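Local coordinates for BH2851 (Bacillus halodurans, PDB 2GFG), which is of unknown function but, as a CYTH-domain protein and putative adenylate cyclase, probably handles triphosphate-containing substrates inside an antiparallel barrel, at residues A[95-100]-A[111-116]; A[66-71]-A[103-108]; A[23-28]-A[170-175]. All coordinates share one frame; numbering follows the deposited sequence. Where two conformers were deposited one is given.

Contact 1. Residues A[95-100]-A[111-116]; sequences AHFPSG and IPISQL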
loop_
_atom_site.group_PDB
_atom_site.type_symbol
_atom_site.label_atom_id
_atom_site.label_comp_id
_atom_site.label_asym_id
_atom_site.label_seq_id
_atom_site.Cartn_x
_atom_site.Cartn_y
_atom_site.Cartn_z
ATOM N N ALA A 95 21.152 1.592 2.054
ATOM C CA ALA A 95 20.622 0.217 2.236
ATOM C C ALA A 95 20.942 -0.423 3.631
ATOM O O ALA A 95 21.015 -1.661 3.748
ATOM C CB ALA A 95 21.113 -0.696 1.098
ATOM N N HIS A 96 21.135 0.425 4.670
ATOM C CA HIS A 96 21.349 -0.060 6.036
ATOM C C HIS A 96 20.031 0.009 6.811
ATOM O O HIS A 96 19.525 1.101 7.096
ATOM C CB HIS A 96 22.426 0.762 6.739
ATOM C CG HIS A 96 23.780 0.649 6.105
ATOM N ND1 HIS A 96 24.397 1.708 5.471
ATOM C CD2 HIS A 96 24.626 -0.404 5.987
ATOM C CE1 HIS A 96 25.568 1.315 4.999
ATOM N NE2 HIS A 96 25.730 0.038 5.297
ATOM N N PHE A 97 19.474 -1.158 7.133
ATOM C CA PHE A 97 18.178 -1.243 7.805
ATOM C C PHE A 97 18.343 -1.544 9.290
ATOM O O PHE A 97 19.340 -2.168 9.698
ATOM C CB PHE A 97 17.323 -2.313 7.146
ATOM C CG PHE A 97 17.161 -2.126 5.671
ATOM C CD1 PHE A 97 16.123 -1.342 5.163
ATOM C CD2 PHE A 97 18.077 -2.694 4.776
ATOM C CE1 PHE A 97 15.985 -1.145 3.782
ATOM C CE2 PHE A 97 17.943 -2.511 3.407
ATOM C CZ PHE A 97 16.891 -1.734 2.904
ATOM N N PRO A 98 17.370 -1.096 10.116
ATOM C CA PRO A 98 17.457 -1.310 11.534
ATOM C C PRO A 98 16.937 -2.680 11.940
ATOM O O PRO A 98 16.053 -3.240 11.270
ATOM C CB PRO A 98 16.554 -0.215 12.099
ATOM C CG PRO A 98 15.518 -0.023 11.077
ATOM C CD PRO A 98 16.124 -0.391 9.748
ATOM N N SER A 99 17.484 -3.211 13.031
ATOM C CA SER A 99 17.002 -4.452 13.616
ATOM C C SER A 99 15.583 -4.264 14.145
ATOM O O SER A 99 15.175 -3.144 14.480
ATOM C CB SER A 99 17.921 -4.894 14.752
ATOM O OG SER A 99 18.083 -3.854 15.694
ATOM N N GLY A 100 14.839 -5.359 14.216
ATOM C CA GLY A 100 13.437 -5.319 14.645
ATOM C C GLY A 100 12.618 -6.382 13.966
ATOM O O GLY A 100 13.160 -7.273 13.313
ATOM N N ILE A 111 15.685 -13.657 2.751
ATOM C CA ILE A 111 15.947 -12.490 1.918
ATOM C C ILE A 111 17.315 -11.936 2.286
ATOM O O ILE A 111 17.531 -11.568 3.433
ATOM C CB ILE A 111 14.885 -11.366 2.145
ATOM C CG1 ILE A 111 13.460 -11.887 1.911
ATOM C CG2 ILE A 111 15.176 -10.142 1.230
ATOM C CD1 ILE A 111 13.129 -12.207 0.446
ATOM N N PRO A 112 18.263 -11.889 1.311
ATOM C CA PRO A 112 19.553 -11.272 1.613
ATOM C C PRO A 112 19.414 -9.745 1.743
ATOM O O PRO A 112 19.204 -9.057 0.744
ATOM C CB PRO A 112 20.413 -11.655 0.406
ATOM C CG PRO A 112 19.436 -11.832 -0.705
ATOM C CD PRO A 112 18.201 -12.387 -0.082
ATOM N N ILE A 113 19.465 -9.247 2.985
ATOM C CA ILE A 113 19.276 -7.803 3.275
ATOM C C ILE A 113 20.353 -6.924 2.613
ATOM O O ILE A 113 20.071 -5.787 2.203
ATOM C CB ILE A 113 19.208 -7.528 4.834
ATOM C CG1 ILE A 113 17.881 -8.059 5.418
ATOM C CG2 ILE A 113 19.355 -6.024 5.157
ATOM C CD1 ILE A 113 18.004 -9.365 6.114
ATOM N N SER A 114 21.563 -7.469 2.471
ATOM C CA SER A 114 22.665 -6.776 1.772
ATOM C C SER A 114 22.369 -6.535 0.271
ATOM O O SER A 114 23.036 -5.724 -0.368
ATOM C CB SER A 114 23.955 -7.575 1.902
ATOM O OG SER A 114 23.876 -8.785 1.164
ATOM N N GLN A 115 21.415 -7.297 -0.289
ATOM C CA GLN A 115 21.015 -7.146 -1.697
ATOM C C GLN A 115 19.814 -6.204 -1.892
ATOM O O GLN A 115 19.499 -5.827 -3.029
ATOM C CB GLN A 115 20.697 -8.520 -2.306
ATOM C CG GLN A 115 21.885 -9.474 -2.333
ATOM C CD GLN A 115 23.044 -8.946 -3.174
ATOM O OE1 GLN A 115 24.166 -8.803 -2.683
ATOM N NE2 GLN A 115 22.759 -8.595 -4.428
ATOM N N LEU A 116 19.132 -5.848 -0.793
ATOM C CA LEU A 116 17.981 -4.923 -0.861
ATOM C C LEU A 116 18.453 -3.504 -1.089
ATOM O O LEU A 116 19.478 -3.091 -0.554
ATOM C CB LEU A 116 17.149 -4.979 0.432
ATOM C CG LEU A 116 16.275 -6.207 0.650
ATOM C CD1 LEU A 116 15.742 -6.226 2.077
ATOM C CD2 LEU A 116 15.127 -6.243 -0.349
#

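Contact 2. Residues A[66-71]-A[103-108]; sequences FTLKQP and MDALRD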
loop_
_atom_site.group_PDB
_atom_site.type_symbol
_atom_site.label_atom_id
_atom_site.label_comp_id
_atom_site.label_asym_id
_atom_site.label_seq_id
_atom_site.Cartn_x
_atom_site.Cartn_y
_atom_site.Cartn_z
ATOM N N PHE A 66 8.367 1.551 8.566
ATOM C CA PHE A 66 8.955 0.436 7.824
ATOM C C PHE A 66 7.940 -0.691 7.805
ATOM O O PHE A 66 7.470 -1.108 8.853
ATOM C CB PHE A 66 10.256 -0.007 8.540
ATOM C CG PHE A 66 11.195 -0.884 7.699
ATOM C CD1 PHE A 66 11.261 -0.772 6.292
ATOM C CD2 PHE A 66 12.150 -1.694 8.349
ATOM C CE1 PHE A 66 12.177 -1.519 5.561
ATOM C CE2 PHE A 66 13.075 -2.449 7.615
ATOM C CZ PHE A 66 13.088 -2.371 6.232
ATOM N N THR A 67 7.579 -1.169 6.607
ATOM C CA THR A 67 6.481 -2.159 6.474
ATOM C C THR A 67 6.812 -3.290 5.522
ATOM O O THR A 67 7.215 -3.057 4.372
ATOM C CB THR A 67 5.158 -1.475 6.016
ATOM O OG1 THR A 67 4.698 -0.610 7.046
ATOM C CG2 THR A 67 4.063 -2.515 5.711
ATOM N N LEU A 68 6.664 -4.517 6.020
ATOM C CA LEU A 68 6.697 -5.709 5.192
ATOM C C LEU A 68 5.263 -6.235 5.030
ATOM O O LEU A 68 4.467 -6.178 5.976
ATOM C CB LEU A 68 7.580 -6.786 5.837
ATOM C CG LEU A 68 7.657 -8.158 5.135
ATOM C CD1 LEU A 68 8.249 -8.038 3.734
ATOM C CD2 LEU A 68 8.463 -9.145 5.977
ATOM N N LYS A 69 4.929 -6.679 3.813
ATOM C CA LYS A 69 3.677 -7.408 3.538
ATOM C C LYS A 69 4.049 -8.739 2.967
ATOM O O LYS A 69 4.807 -8.793 2.013
ATOM C CB LYS A 69 2.814 -6.664 2.526
ATOM C CG LYS A 69 2.199 -5.391 3.042
ATOM C CD LYS A 69 1.364 -4.700 1.952
ATOM C CE LYS A 69 0.737 -3.410 2.468
ATOM N NZ LYS A 69 -0.187 -2.780 1.475
ATOM N N GLN A 70 3.534 -9.824 3.564
ATOM C CA GLN A 70 3.824 -11.201 3.087
ATOM C C GLN A 70 2.549 -12.048 3.076
ATOM O O GLN A 70 1.544 -11.653 3.664
ATOM C CB GLN A 70 4.910 -11.864 3.962
ATOM C CG GLN A 70 4.524 -12.044 5.431
ATOM C CD GLN A 70 5.699 -12.475 6.292
ATOM O OE1 GLN A 70 6.201 -11.695 7.105
ATOM N NE2 GLN A 70 6.163 -13.722 6.099
ATOM N N PRO A 71 2.569 -13.193 2.353
ATOM C CA PRO A 71 1.397 -14.083 2.328
ATOM C C PRO A 71 0.961 -14.603 3.719
ATOM O O PRO A 71 1.778 -14.709 4.641
ATOM C CB PRO A 71 1.859 -15.243 1.440
ATOM C CG PRO A 71 2.899 -14.666 0.581
ATOM C CD PRO A 71 3.619 -13.663 1.419
HETATM N N MSE A 103 13.016 -6.692 9.994
HETATM C CA MSE A 103 14.295 -7.369 9.718
HETATM C C MSE A 103 14.182 -8.875 9.994
HETATM O O MSE A 103 14.607 -9.700 9.174
HETATM C CB MSE A 103 15.406 -6.741 10.590
HETATM C CG MSE A 103 16.789 -7.388 10.480
HETATM SE SE MSE A 103 17.764 -6.831 8.947
HETATM C CE MSE A 103 18.126 -5.034 9.447
ATOM N N ASP A 104 13.575 -9.222 11.137
ATOM C CA ASP A 104 13.390 -10.634 11.538
ATOM C C ASP A 104 12.578 -11.419 10.508
ATOM O O ASP A 104 12.958 -12.513 10.124
ATOM C CB ASP A 104 12.695 -10.720 12.901
ATOM C CG ASP A 104 13.578 -10.235 14.052
ATOM O OD1 ASP A 104 14.827 -10.114 13.874
ATOM O OD2 ASP A 104 13.019 -9.980 15.144
ATOM N N ALA A 105 11.455 -10.845 10.076
ATOM C CA ALA A 105 10.575 -11.487 9.083
ATOM C C ALA A 105 11.253 -11.628 7.707
ATOM O O ALA A 105 10.986 -12.582 6.981
ATOM C CB ALA A 105 9.284 -10.721 8.952
ATOM N N LEU A 106 12.106 -10.653 7.347
ATOM C CA LEU A 106 12.876 -10.726 6.093
ATOM C C LEU A 106 13.874 -11.873 6.143
ATOM O O LEU A 106 13.978 -12.658 5.193
ATOM C CB LEU A 106 13.619 -9.401 5.816
ATOM C CG LEU A 106 12.784 -8.183 5.425
ATOM C CD1 LEU A 106 13.676 -6.970 5.294
ATOM C CD2 LEU A 106 12.021 -8.420 4.134
ATOM N N ARG A 107 14.584 -11.987 7.272
ATOM C CA ARG A 107 15.552 -13.071 7.476
ATOM C C ARG A 107 14.871 -14.452 7.561
ATOM O O ARG A 107 15.424 -15.433 7.091
ATOM C CB ARG A 107 16.425 -12.800 8.722
ATOM C CG ARG A 107 17.423 -11.644 8.502
ATOM C CD ARG A 107 18.548 -11.578 9.560
ATOM N NE ARG A 107 18.171 -10.761 10.732
ATOM C CZ ARG A 107 18.998 -9.914 11.392
ATOM N NH1 ARG A 107 20.246 -9.660 10.947
ATOM N NH2 ARG A 107 18.542 -9.249 12.457
ATOM N N ASP A 108 13.641 -14.500 8.103
ATOM C CA ASP A 108 12.838 -15.761 8.107
ATOM C C ASP A 108 12.443 -16.202 6.676
ATOM O O ASP A 108 12.211 -17.380 6.432
ATOM C CB ASP A 108 11.571 -15.614 8.962
ATOM C CG ASP A 108 11.868 -15.497 10.457
ATOM O OD1 ASP A 108 13.031 -15.719 10.878
ATOM O OD2 ASP A 108 10.929 -15.180 11.215
HETATM O O HOH W 1 8.515 -14.174 7.535
#

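Contact 3. Residues A[23-28]-A[170-175]; sequences ISQLHI and KTFSIS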
loop_
_atom_site.group_PDB
_atom_site.type_symbol
_atom_site.label_atom_id
_atom_site.label_comp_id
_atom_site.label_asym_id
_atom_site.label_seq_id
_atom_site.Cartn_x
_atom_site.Cartn_y
_atom_site.Cartn_z
ATOM N N ILE A 23 -15.573 11.456 -4.968
ATOM C CA ILE A 23 -15.226 12.475 -3.957
ATOM C C ILE A 23 -16.452 13.321 -3.625
ATOM O O ILE A 23 -16.731 13.593 -2.453
ATOM C CB ILE A 23 -14.072 13.416 -4.450
ATOM C CG1 ILE A 23 -12.753 12.657 -4.521
ATOM C CG2 ILE A 23 -13.913 14.645 -3.512
ATOM C CD1 ILE A 23 -11.651 13.408 -5.287
ATOM N N SER A 24 -17.182 13.731 -4.672
ATOM C CA SER A 24 -18.396 14.543 -4.514
ATOM C C SER A 24 -19.535 13.777 -3.810
ATOM O O SER A 24 -20.117 14.275 -2.842
ATOM C CB SER A 24 -18.879 15.045 -5.882
ATOM O OG SER A 24 -20.060 15.807 -5.756
ATOM N N GLN A 25 -19.836 12.571 -4.295
ATOM C CA GLN A 25 -20.997 11.793 -3.782
ATOM C C GLN A 25 -20.786 11.263 -2.356
ATOM O O GLN A 25 -21.736 11.201 -1.568
ATOM C CB GLN A 25 -21.340 10.659 -4.733
ATOM C CG GLN A 25 -21.920 11.155 -6.040
ATOM C CD GLN A 25 -22.275 10.048 -6.993
ATOM O OE1 GLN A 25 -21.741 8.944 -6.912
ATOM N NE2 GLN A 25 -23.174 10.343 -7.928
ATOM N N LEU A 26 -19.533 10.948 -2.009
ATOM C CA LEU A 26 -19.185 10.564 -0.624
ATOM C C LEU A 26 -18.967 11.803 0.297
ATOM O O LEU A 26 -18.667 11.649 1.481
ATOM C CB LEU A 26 -17.939 9.672 -0.615
ATOM C CG LEU A 26 -18.057 8.348 -1.398
ATOM C CD1 LEU A 26 -16.703 7.734 -1.609
ATOM C CD2 LEU A 26 -18.983 7.369 -0.684
ATOM N N HIS A 27 -19.134 13.014 -0.266
ATOM C CA HIS A 27 -18.996 14.295 0.490
ATOM C C HIS A 27 -17.611 14.434 1.164
ATOM O O HIS A 27 -17.505 14.882 2.314
ATOM C CB HIS A 27 -20.135 14.452 1.525
ATOM C CG HIS A 27 -21.510 14.393 0.928
ATOM N N ILE A 28 -16.563 14.069 0.417
ATOM C CA ILE A 28 -15.178 14.149 0.896
ATOM C C ILE A 28 -14.568 15.493 0.513
ATOM O O ILE A 28 -14.572 15.869 -0.654
ATOM C CB ILE A 28 -14.317 12.997 0.306
ATOM C CG1 ILE A 28 -14.808 11.652 0.847
ATOM C CG2 ILE A 28 -12.805 13.201 0.639
ATOM C CD1 ILE A 28 -14.326 10.470 0.075
ATOM N N LYS A 170 -21.676 -1.591 -7.290
ATOM C CA LYS A 170 -23.054 -1.495 -7.784
ATOM C C LYS A 170 -23.694 -0.144 -7.371
ATOM O O LYS A 170 -24.232 0.571 -8.206
ATOM C CB LYS A 170 -23.883 -2.662 -7.246
ATOM C CG LYS A 170 -25.184 -2.891 -7.965
ATOM C CD LYS A 170 -25.886 -4.134 -7.438
ATOM C CE LYS A 170 -27.066 -4.528 -8.313
ATOM N NZ LYS A 170 -28.068 -3.455 -8.403
ATOM N N THR A 171 -23.582 0.192 -6.086
ATOM C CA THR A 171 -24.201 1.410 -5.525
ATOM C C THR A 171 -23.706 2.689 -6.205
ATOM O O THR A 171 -24.510 3.584 -6.539
ATOM C CB THR A 171 -23.951 1.504 -3.995
ATOM O OG1 THR A 171 -24.732 0.512 -3.326
ATOM C CG2 THR A 171 -24.320 2.894 -3.444
ATOM N N PHE A 172 -22.398 2.783 -6.388
ATOM C CA PHE A 172 -21.778 3.963 -6.999
ATOM C C PHE A 172 -21.471 3.761 -8.495
ATOM O O PHE A 172 -20.826 4.600 -9.112
ATOM C CB PHE A 172 -20.509 4.332 -6.221
ATOM C CG PHE A 172 -20.773 4.679 -4.801
ATOM C CD1 PHE A 172 -21.206 5.964 -4.456
ATOM C CD2 PHE A 172 -20.717 3.701 -3.804
ATOM C CE1 PHE A 172 -21.511 6.290 -3.124
ATOM C CE2 PHE A 172 -21.015 4.024 -2.461
ATOM C CZ PHE A 172 -21.412 5.319 -2.130
ATOM N N SER A 173 -22.003 2.671 -9.075
ATOM C CA SER A 173 -21.834 2.362 -10.502
ATOM C C SER A 173 -20.367 2.470 -10.947
ATOM O O SER A 173 -20.026 3.243 -11.849
ATOM C CB SER A 173 -22.740 3.259 -11.352
ATOM O OG SER A 173 -24.109 2.965 -11.104
ATOM N N ILE A 174 -19.508 1.725 -10.256
ATOM C CA ILE A 174 -18.095 1.628 -10.601
ATOM C C ILE A 174 -17.874 0.326 -11.343
ATOM O O ILE A 174 -18.218 -0.738 -10.839
ATOM C CB ILE A 174 -17.186 1.647 -9.327
ATOM C CG1 ILE A 174 -17.585 2.789 -8.376
ATOM C CG2 ILE A 174 -15.697 1.753 -9.717
ATOM C CD1 ILE A 174 -17.544 4.171 -9.010
ATOM N N SER A 175 -17.357 0.414 -12.569
ATOM C CA SER A 175 -17.032 -0.780 -13.350
ATOM C C SER A 175 -15.659 -1.277 -12.925
ATOM O O SER A 175 -14.681 -0.529 -12.970
ATOM C CB SER A 175 -17.060 -0.480 -14.854
ATOM O OG SER A 175 -16.085 0.479 -15.208
#

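Contact 1. Residues A[95-100]-A[111-116]
Leu116 N donates to Ile113 O at 3.1 Å, and this bond brings together the two side chains that meet Phe97. With Gln115 N bonded to Pro112 O at 3.0 Å just before it, it winds residues 113-115 into a short 3-10 turn. The ring of Phe97 lies against one flank of that turn. Its CD2 atom reaches the CG2 branch of Ile113 at 3.6 Å, and the neighbouring CE2 sits 3.9 Å from CB of Leu116. Both groups come at the ring obliquely. The side chain of Leu116 runs across that of Phe97 at about a right angle and offers the ring its CB, while the branched end turns to other partners. In Ile113 it is CG2 that is anti to the backbone N and turned toward the ring; CG1, anti to the carbonyl carbon (chi1 -71°), carries CD1 away from the contact. A second, smaller touch lies at the start of segment 95-100. Ala95 has positive phi (55°) and leaves the helical conformation directly after helix 85-94, and its methyl group abuts Leu116 O at 3.3 Å.

The contact thus joins the two linkers that flank helix 101-108, the second of which leads into strand 117-131. Phe97 packs edge-to-face with the ring of Phe41 and also touches Met103, a selenomethionine here, whereas Leu116 is buried against Leu106 and Leu48. No hydrogen bond crosses between the segments: the turn's backbone bonds are internal to segment 111-116, and the cohesion between the linkers is chiefly that of an aromatic ring fitted against aliphatic carbon, resting on shape more than on direction.

Contact 2. Residues A[66-71]-A[103-108]
Helix 101-108 packs on the outer surface of the barrel, where its Ala105 and Leu106 meet Leu68 and Gln70 of strand 63-71. Over the segments concerned, helix and strand run in broadly the same direction, their axes 34° apart and 9.4 Å from each other at closest approach. Ala105 points its methyl group at the strand, and it is pressed against CD2 of Leu68 at 3.5 Å, tighter than a usual carbon contact. The other branch of Leu68, CD1, meets CD2 of Leu106 at 3.8 Å, the two leucines crossing obliquely. Leu68 thus spans two successive helix residues, with CD2 on Ala105 and both methyls near Leu106, and it extends toward them because its CG is anti to the backbone N (chi1 176°).

The strand belongs to the closed eight-stranded antiparallel barrel of the CYTH fold, whose interior forms the triphosphate tunnel in relatives of known function. Lys69, on the face opposite Leu68, forms a salt bridge with Glu7 and lies close to Arg56; Glu7 falls in the ExExK signature of the family, consistent with this side of the strand lining the tunnel. The outer side carries the helix instead, and Leu106 also reaches Leu55 on the adjacent strand 54-60.

Gln70 continues the contact two residues on. Its CG stands between the backbone N and the carbonyl carbon (chi1 62°), the crowded position, and from there the extended chain brings the amide alongside Ala105. OE1 packs on CB of Ala105 at 3.7 Å, while NE2 donates to a water molecule at 2.8 Å. That water in turn donates to Ala105 O at 3.0 Å, linking the strand side chain to the helix backbone where the two have no direct hydrogen bond.

Contact 3. Residues A[23-28]-A[170-175]
Two helix ends closed by Schellman motifs face each other here, Gln25 and Leu26 at the end of helix 16-25 meeting Phe172 at the end of helix 158-171. In the first, Ile28 N bonds back to Ile23 O at 2.9 Å and His27, with positive phi, donates its N to Ser24 O at 3.0 Å. Ser173 is the corresponding positive-phi residue of the second, its N bonded to Lys170 O at 3.2 Å.

Phe172 reaches from the second turn to the first, its CG anti to the carbonyl carbon (chi1 -61°), which sends the ring toward helix 16-25. CD2 of Leu26 approaches the far end of the ring obliquely, 3.5 Å from CZ and 3.7 Å from CE1. The amide of Gln25 comes instead at the ring edge, where OE1 lies in the ring plane 3.9 Å from CD1, with the amide turned 48° against the ring. One face of the ring is covered toward its rim by CG2 of the preceding Thr171. Arg21 ties the same corner together, donating to Phe172 O and, weakly, to Gln25 OE1, and Leu26 continues inward onto Leu136 and Leu138 of strand 134-143.

Across the segments themselves the hold is thus mainly dispersion between a leucine methyl and an aromatic ring; the carbonyl oxygen facing the ring edge probably adds a small electrostatic gain at this surface site.

Overall arrangement
Contacts 1 and 2 form one patch, their centres 10 Å apart, because helix 101-108 serves both: it packs on strand 63-71 in contact 2, and its flanking linkers meet in contact 1. Ile111 N probably hydrogen-bonds to Leu106 O (3.1 Å), and CD1 of Ile113 packs on CG of Arg107 at 3.4 Å. Contact 3 lies on the opposite side of the chain's centre, its centre about 42 Å from that of contact 1 and 35 Å from that of contact 2. It brings together segments near the two ends of the chain, so both other contacts are nested within the loop it closes. Strand 63-71 of contact 2 is itself a barrel strand, and its Lys69 probably faces the presumed triphosphate tunnel.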